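Long-range contact in capsid protein (Infectious hypodermal and hematopoietic necrosis virus, PDB 3N7X), which forms the icosahedral shell of a shrimp densovirus, 60 copies of a beta-barrel subunit assembling into the particle, and binds calcium: residues G157-L162 / T182-A187. Sequence-based numbering, arbitrary orientation.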
ATOM      1  N   GLY A 157      69.802  59.120  25.372  1.00 23.09           N
ATOM      2  CA  GLY A 157      71.202  59.283  25.014  1.00 23.15           C
ATOM      3  C   GLY A 157      71.901  60.554  25.449  1.00 24.31           C
ATOM      4  O   GLY A 157      72.642  61.160  24.671  1.00 25.39           O
ATOM      5  N   LEU A 158      71.690  60.954  26.696  1.00 23.71           N
ATOM      6  CA  LEU A 158      72.311  62.159  27.219  1.00 22.87           C
ATOM      7  C   LEU A 158      73.802  61.987  27.502  1.00 23.66           C
ATOM      8  O   LEU A 158      74.617  62.806  27.080  1.00 24.74           O
ATOM      9  CB  LEU A 158      71.623  62.582  28.520  1.00 21.76           C
ATOM     10  CG  LEU A 158      70.130  62.923  28.483  1.00 23.37           C
ATOM     11  CD1 LEU A 158      69.593  63.058  29.907  1.00 22.45           C
ATOM     12  CD2 LEU A 158      69.920  64.210  27.707  1.00 20.67           C
ATOM     13  N   HIS A 159      74.151  60.911  28.204  1.00 23.26           N
ATOM     14  CA  HIS A 159      75.532  60.678  28.611  1.00 23.28           C
ATOM     15  C   HIS A 159      76.200  59.395  28.134  1.00 24.24           C
ATOM     16  O   HIS A 159      75.541  58.391  27.870  1.00 25.99           O
ATOM     17  CB  HIS A 159      75.604  60.694  30.135  1.00 24.53           C
ATOM     18  CG  HIS A 159      74.822  61.803  30.768  1.00 27.63           C
ATOM     19  ND1 HIS A 159      75.208  63.125  30.697  1.00 28.03           N
ATOM     20  CD2 HIS A 159      73.674  61.783  31.488  1.00 27.04           C
ATOM     21  CE1 HIS A 159      74.334  63.872  31.349  1.00 28.29           C
ATOM     22  NE2 HIS A 159      73.394  63.081  31.837  1.00 28.87           N
ATOM     23  N   ASN A 160      77.529  59.438  28.071  1.00 23.49           N
ATOM     24  CA  ASN A 160      78.338  58.294  27.667  1.00 22.71           C
ATOM     25  C   ASN A 160      79.155  57.807  28.863  1.00 23.42           C
ATOM     26  O   ASN A 160      79.162  56.618  29.188  1.00 23.90           O
ATOM     27  CB  ASN A 160      79.290  58.690  26.537  1.00 20.00           C
ATOM     28  CG  ASN A 160      78.559  59.048  25.259  1.00 22.72           C
ATOM     29  OD1 ASN A 160      78.984  59.934  24.514  1.00 22.91           O
ATOM     30  ND2 ASN A 160      77.457  58.353  24.991  1.00 21.43           N
ATOM     31  N   GLN A 161      79.837  58.739  29.521  1.00 24.09           N
ATOM     32  CA  GLN A 161      80.676  58.400  30.663  1.00 25.26           C
ATOM     33  C   GLN A 161      80.569  59.414  31.802  1.00 24.97           C
ATOM     34  O   GLN A 161      80.626  60.625  31.584  1.00 25.65           O
ATOM     35  CB  GLN A 161      82.133  58.300  30.213  1.00 26.15           C
ATOM     36  CG  GLN A 161      83.089  57.841  31.302  1.00 33.14           C
ATOM     37  CD  GLN A 161      84.550  57.930  30.877  1.00 36.62           C
ATOM     38  OE1 GLN A 161      84.914  57.531  29.764  1.00 36.62           O
ATOM     39  NE2 GLN A 161      85.396  58.444  31.768  1.00 38.24           N
ATOM     40  N   LEU A 162      80.430  58.918  33.024  1.00 23.67           N
ATOM     41  CA  LEU A 162      80.324  59.797  34.177  1.00 22.78           C
ATOM     42  C   LEU A 162      81.287  59.355  35.265  1.00 23.14           C
ATOM     43  O   LEU A 162      81.800  58.234  35.238  1.00 22.26           O
ATOM     44  CB  LEU A 162      78.899  59.778  34.726  1.00 21.39           C
ATOM     45  CG  LEU A 162      77.790  60.110  33.727  1.00 22.08           C
ATOM     46  CD1 LEU A 162      76.444  59.891  34.397  1.00 21.37           C
ATOM     47  CD2 LEU A 162      77.926  61.547  33.228  1.00 18.27           C
ATOM     48  N   THR A 182      78.014  62.040  39.403  1.00 22.06           N
ATOM     49  CA  THR A 182      77.749  63.391  38.936  1.00 22.65           C
ATOM     50  C   THR A 182      77.236  63.331  37.504  1.00 23.25           C
ATOM     51  O   THR A 182      77.961  62.936  36.593  1.00 24.04           O
ATOM     52  CB  THR A 182      79.021  64.256  38.997  1.00 21.56           C
ATOM     53  OG1 THR A 182      79.473  64.333  40.354  1.00 21.80           O
ATOM     54  CG2 THR A 182      78.740  65.661  38.488  1.00 17.84           C
ATOM     55  N   VAL A 183      75.980  63.722  37.314  1.00 23.58           N
ATOM     56  CA  VAL A 183      75.371  63.694  35.992  1.00 24.38           C
ATOM     57  C   VAL A 183      75.430  65.042  35.270  1.00 26.19           C
ATOM     58  O   VAL A 183      75.440  65.088  34.042  1.00 27.67           O
ATOM     59  CB  VAL A 183      73.902  63.217  36.078  1.00 22.88           C
ATOM     60  CG1 VAL A 183      73.850  61.803  36.627  1.00 21.36           C
ATOM     61  CG2 VAL A 183      73.107  64.135  36.971  1.00 21.21           C
ATOM     62  N   GLN A 184      75.469  66.130  36.035  1.00 27.59           N
ATOM     63  CA  GLN A 184      75.536  67.483  35.480  1.00 28.90           C
ATOM     64  C   GLN A 184      76.213  68.398  36.481  1.00 29.04           C
ATOM     65  O   GLN A 184      75.546  68.995  37.330  1.00 29.47           O
ATOM     66  CB  GLN A 184      74.140  68.038  35.199  1.00 31.24           C
ATOM     67  CG  GLN A 184      73.625  67.791  33.803  1.00 36.41           C
ATOM     68  CD  GLN A 184      74.620  68.204  32.740  1.00 39.39           C
ATOM     69  OE1 GLN A 184      75.325  69.208  32.887  1.00 39.28           O
ATOM     70  NE2 GLN A 184      74.676  67.436  31.653  1.00 41.67           N
ATOM     71  N   SER A 185      77.531  68.515  36.378  1.00 28.90           N
ATOM     72  CA  SER A 185      78.295  69.348  37.302  1.00 29.07           C
ATOM     73  C   SER A 185      77.815  70.796  37.387  1.00 29.05           C
ATOM     74  O   SER A 185      78.007  71.451  38.408  1.00 28.81           O
ATOM     75  CB  SER A 185      79.776  69.324  36.923  1.00 27.85           C
ATOM     76  OG  SER A 185      79.963  69.808  35.606  1.00 31.10           O
ATOM     77  N   THR A 186      77.183  71.292  36.325  1.00 29.53           N
ATOM     78  CA  THR A 186      76.705  72.675  36.313  1.00 31.51           C
ATOM     79  C   THR A 186      75.208  72.834  36.583  1.00 31.34           C
ATOM     80  O   THR A 186      74.674  73.938  36.470  1.00 32.10           O
ATOM     81  CB  THR A 186      77.001  73.353  34.955  1.00 33.64           C
ATOM     82  OG1 THR A 186      76.242  72.712  33.915  1.00 34.88           O
ATOM     83  CG2 THR A 186      78.485  73.260  34.631  1.00 33.07           C
ATOM     84  N   ALA A 187      74.538  71.744  36.945  1.00 30.08           N
ATOM     85  CA  ALA A 187      73.099  71.785  37.196  1.00 28.39           C
ATOM     86  C   ALA A 187      72.680  72.354  38.548  1.00 27.58           C
ATOM     87  O   ALA A 187      72.375  71.612  39.484  1.00 27.17           O
ATOM     88  CB  ALA A 187      72.509  70.396  37.023  1.00 28.83           C
TER
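The imidazole of His159 meets the side-chain amide of Gln184 at its edge: Gln184 NE2 lies near the ring plane, 3.6 Å from His159 CE1. Ring and amide planes are turned 37° apart, neither stacked nor perpendicular. One face of the ring is covered from its own segment by Leu158 CB, 3.7 Å above the plane and shifted toward the rim. The backbone carbonyl of Val183 comes in obliquely, its O atom 3.2 Å from His159 CE1. The Gln184 side chain bends at chi2 (-50°), and its amide end comes nearer to the ring than its first bond would suggest.

Leu162 makes the second cluster, part apolar and part against a carbonyl. Leu162 CD1 touches Val183 CG1 at 3.9 Å, while its other methyl, CD2, rests 3.6 Å from the carbonyl O of Thr182. The small interface, 184 Å² summed over both sides, combines two carbonyl approaches with one methyl pair and one ring-edge contact.

Just beyond, Thr182 and Ser163 join strands 179-182 and 161-164 by backbone hydrogen bonding. Here the chains part: CA atoms are 6.5 Å apart for Leu162 and Thr182 but 9.7 Å for His159 and Gln184, a distance side chains span. Backbone hydrogen bonds also tie Leu162 to Cys323 of strand 322-324, and Val183 and Gln184 to Lys69. A type I turn from Gln184 to Ala187, closed by Ala187 N to Gln184 O, leads toward helix 192-196, whose Asp192 touches Gln184. The contact thus lies where two neighbouring strands of the seven-stranded antiparallel sheet meet loops, 179-182 lying between 70-74 and 161-164.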